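Local coordinates for protein PrgB (Enterococcus faecalis, PDB 6EVU) that promotes cell aggregation, biofilm formation and conjugation by binding and compacting DNA, probably through the adhesin domain, at residues E212-F217 / I280-G285. Sequence-based numbering, arbitrary orientation.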
ATOM      1  N   GLU A 212       8.689   4.819  -0.104  1.00 36.03           N
ATOM      2  CA  GLU A 212       7.526   3.975  -0.406  1.00 34.23           C
ATOM      3  C   GLU A 212       7.027   4.311  -1.812  1.00 40.66           C
ATOM      4  O   GLU A 212       7.036   5.489  -2.221  1.00 44.98           O
ATOM      5  CB  GLU A 212       6.419   4.152   0.642  1.00 34.39           C
ATOM      6  CG  GLU A 212       6.963   3.999   2.035  1.00 32.51           C
ATOM      7  CD  GLU A 212       5.922   3.732   3.092  1.00 40.35           C
ATOM      8  OE1 GLU A 212       4.712   3.850   2.802  1.00 37.67           O
ATOM      9  OE2 GLU A 212       6.322   3.467   4.251  1.00 33.58           O
ATOM     10  N   PHE A 213       6.667   3.268  -2.578  1.00 33.78           N
ATOM     11  CA  PHE A 213       6.280   3.403  -3.989  1.00 41.70           C
ATOM     12  C   PHE A 213       5.088   2.517  -4.317  1.00 36.92           C
ATOM     13  O   PHE A 213       4.716   1.619  -3.544  1.00 29.84           O
ATOM     14  CB  PHE A 213       7.441   3.020  -4.944  1.00 32.09           C
ATOM     15  CG  PHE A 213       7.858   1.548  -4.856  1.00 32.88           C
ATOM     16  CD1 PHE A 213       7.247   0.584  -5.649  1.00 38.81           C
ATOM     17  CD2 PHE A 213       8.899   1.173  -4.007  1.00 32.96           C
ATOM     18  CE1 PHE A 213       7.627  -0.736  -5.590  1.00 39.53           C
ATOM     19  CE2 PHE A 213       9.317  -0.158  -3.952  1.00 34.20           C
ATOM     20  CZ  PHE A 213       8.684  -1.116  -4.725  1.00 34.32           C
ATOM     21  N   VAL A 214       4.500   2.773  -5.494  1.00 31.44           N
ATOM     22  CA  VAL A 214       3.652   1.834  -6.201  1.00 30.64           C
ATOM     23  C   VAL A 214       4.225   1.598  -7.590  1.00 33.49           C
ATOM     24  O   VAL A 214       4.991   2.409  -8.105  1.00 33.82           O
ATOM     25  CB  VAL A 214       2.206   2.348  -6.278  1.00 29.44           C
ATOM     26  CG1 VAL A 214       1.621   2.365  -4.880  1.00 30.13           C
ATOM     27  CG2 VAL A 214       2.132   3.810  -6.951  1.00 34.46           C
ATOM     28  N   SER A 215       3.886   0.452  -8.185  1.00 32.97           N
ATOM     29  CA  SER A 215       4.457   0.080  -9.483  1.00 35.35           C
ATOM     30  C   SER A 215       3.620  -1.045 -10.082  1.00 36.20           C
ATOM     31  O   SER A 215       2.694  -1.562  -9.439  1.00 30.96           O
ATOM     32  CB  SER A 215       5.917  -0.359  -9.339  1.00 39.26           C
ATOM     33  OG  SER A 215       5.928  -1.567  -8.594  1.00 37.28           O
ATOM     34  N   ASP A 216       4.006  -1.469 -11.300  1.00 32.09           N
ATOM     35  CA  ASP A 216       3.473  -2.672 -11.934  1.00 37.40           C
ATOM     36  C   ASP A 216       1.943  -2.680 -11.916  1.00 29.71           C
ATOM     37  O   ASP A 216       1.286  -3.653 -11.538  1.00 34.15           O
ATOM     38  CB  ASP A 216       4.044  -3.923 -11.288  1.00 38.43           C
ATOM     39  CG  ASP A 216       5.549  -3.897 -11.269  1.00 43.08           C
ATOM     40  OD1 ASP A 216       6.123  -3.898 -12.367  1.00 42.23           O
ATOM     41  OD2 ASP A 216       6.135  -3.809 -10.164  1.00 47.45           O
ATOM     42  N   PHE A 217       1.381  -1.583 -12.407  1.00 31.34           N
ATOM     43  CA  PHE A 217      -0.067  -1.527 -12.492  1.00 37.07           C
ATOM     44  C   PHE A 217      -0.528  -2.613 -13.455  1.00 37.90           C
ATOM     45  O   PHE A 217       0.075  -2.808 -14.511  1.00 36.84           O
ATOM     46  CB  PHE A 217      -0.501  -0.116 -12.905  1.00 33.55           C
ATOM     47  CG  PHE A 217      -0.466   0.832 -11.731  1.00 35.68           C
ATOM     48  CD1 PHE A 217       0.736   1.381 -11.295  1.00 33.88           C
ATOM     49  CD2 PHE A 217      -1.604   1.004 -10.944  1.00 33.21           C
ATOM     50  CE1 PHE A 217       0.780   2.169 -10.129  1.00 36.21           C
ATOM     51  CE2 PHE A 217      -1.593   1.821  -9.779  1.00 32.00           C
ATOM     52  CZ  PHE A 217      -0.405   2.410  -9.381  1.00 35.45           C
ATOM     53  N   ILE A 280      -9.028  -4.299 -10.148  1.00 29.40           N
ATOM     54  CA  ILE A 280      -7.919  -3.562  -9.539  1.00 29.04           C
ATOM     55  C   ILE A 280      -6.740  -4.484  -9.280  1.00 29.51           C
ATOM     56  O   ILE A 280      -6.878  -5.525  -8.629  1.00 29.07           O
ATOM     57  CB  ILE A 280      -8.365  -2.927  -8.215  1.00 26.83           C
ATOM     58  CG1 ILE A 280      -9.374  -1.806  -8.518  1.00 27.25           C
ATOM     59  CG2 ILE A 280      -7.151  -2.407  -7.422  1.00 30.79           C
ATOM     60  CD1 ILE A 280      -9.915  -1.168  -7.231  1.00 32.04           C
ATOM     61  N   SER A 281      -5.561  -4.058  -9.686  1.00 27.03           N
ATOM     62  CA  SER A 281      -4.361  -4.867  -9.397  1.00 26.66           C
ATOM     63  C   SER A 281      -3.131  -4.000  -9.601  1.00 26.81           C
ATOM     64  O   SER A 281      -3.042  -3.306 -10.612  1.00 28.70           O
ATOM     65  CB  SER A 281      -4.296  -6.063 -10.316  1.00 30.81           C
ATOM     66  OG  SER A 281      -3.208  -6.923  -9.945  1.00 31.50           O
ATOM     67  N   PHE A 282      -2.220  -3.993  -8.641  1.00 25.16           N
ATOM     68  CA  PHE A 282      -1.045  -3.123  -8.722  1.00 28.41           C
ATOM     69  C   PHE A 282      -0.076  -3.619  -7.661  1.00 29.89           C
ATOM     70  O   PHE A 282      -0.417  -4.505  -6.859  1.00 26.79           O
ATOM     71  CB  PHE A 282      -1.410  -1.650  -8.493  1.00 31.79           C
ATOM     72  CG  PHE A 282      -1.994  -1.399  -7.126  1.00 29.39           C
ATOM     73  CD1 PHE A 282      -3.327  -1.641  -6.862  1.00 28.18           C
ATOM     74  CD2 PHE A 282      -1.156  -0.943  -6.089  1.00 28.39           C
ATOM     75  CE1 PHE A 282      -3.851  -1.478  -5.584  1.00 26.80           C
ATOM     76  CE2 PHE A 282      -1.653  -0.752  -4.799  1.00 28.29           C
ATOM     77  CZ  PHE A 282      -3.007  -1.032  -4.538  1.00 28.49           C
ATOM     78  N   SER A 283       1.155  -3.064  -7.660  1.00 26.32           N
ATOM     79  CA  SER A 283       2.086  -3.416  -6.574  1.00 26.79           C
ATOM     80  C   SER A 283       2.472  -2.220  -5.712  1.00 28.91           C
ATOM     81  O   SER A 283       2.466  -1.058  -6.162  1.00 28.56           O
ATOM     82  CB  SER A 283       3.361  -4.078  -7.134  1.00 27.62           C
ATOM     83  OG  SER A 283       2.979  -5.273  -7.757  1.00 29.56           O
ATOM     84  N   PHE A 284       2.830  -2.492  -4.455  1.00 27.08           N
ATOM     85  CA  PHE A 284       3.305  -1.411  -3.585  1.00 26.31           C
ATOM     86  C   PHE A 284       4.556  -1.890  -2.863  1.00 31.39           C
ATOM     87  O   PHE A 284       4.754  -3.087  -2.676  1.00 26.18           O
ATOM     88  CB  PHE A 284       2.207  -0.914  -2.591  1.00 25.67           C
ATOM     89  CG  PHE A 284       1.692  -2.008  -1.651  1.00 25.83           C
ATOM     90  CD1 PHE A 284       2.294  -2.227  -0.437  1.00 23.26           C
ATOM     91  CD2 PHE A 284       0.605  -2.787  -2.028  1.00 23.57           C
ATOM     92  CE1 PHE A 284       1.820  -3.226   0.430  1.00 24.18           C
ATOM     93  CE2 PHE A 284       0.104  -3.801  -1.143  1.00 26.55           C
ATOM     94  CZ  PHE A 284       0.751  -4.004   0.069  1.00 24.54           C
ATOM     95  N   GLY A 285       5.375  -0.976  -2.372  1.00 28.22           N
ATOM     96  CA  GLY A 285       6.578  -1.447  -1.728  1.00 29.33           C
ATOM     97  C   GLY A 285       7.448  -0.338  -1.194  1.00 27.26           C
ATOM     98  O   GLY A 285       6.985   0.784  -0.923  1.00 31.15           O
TER
HETATM   99  O   HOH W   1       1.422  -5.832  -9.902  1.00 31.84           O
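Antiparallel pairing joins strand 211-215 to strand 280-287 in a large beta sheet of the adhesin domain, within its glucan-binding protein C-like region; on its other edge, strand 280-287 pairs with strand 169-179. The short strand axes run at 159°. Two hydrogen-bonded pairs fix the register: Phe213 N to Gly285 O (3.0 Å) is returned by Gly285 N to Phe213 O (2.9 Å), and Ser215 N to Ser283 O (2.9 Å) by Ser283 N to Ser215 O (2.8 Å). Between them, Val214 and Phe284 form a non-hydrogen-bonded pair.

On the face bearing Phe213, Ser215 and Ser283, the Phe213 ring folds over glycine backbone. Its CG, between the backbone N and carbonyl carbon (chi1 65°), is directed toward the neighbouring strand, and Gly285 CA lies 3.9 Å from the ring centroid, 20° off the normal, a CH-pi contact. Lys238 adds a cation-pi contact to this ring.

The Val214 and Phe284 side chains, on the other face, cross at about a right angle, Val214 CG1 meeting Phe284 CB at 4.0 Å; the Phe284 ring leads away and stacks with Phe302. Beyond the paired residues, Phe217 lays one ring face over Phe282 CB, which is 3.6 Å from Phe217 CD2. The two rings are nearly parallel but slid apart, barely overlapping.

Ser215 OG donates to Asp216 OD2, meeting it from above the carboxylate plane, while Lys170 forms a salt bridge with the same oxygen. Ser283 OG is hydrogen-bonded to Gln136 OE1 and also accepts from a water that links the strand to the residue just past Ser215, donating to Asp216 O and Ser283 OG, each at 2.7 Å.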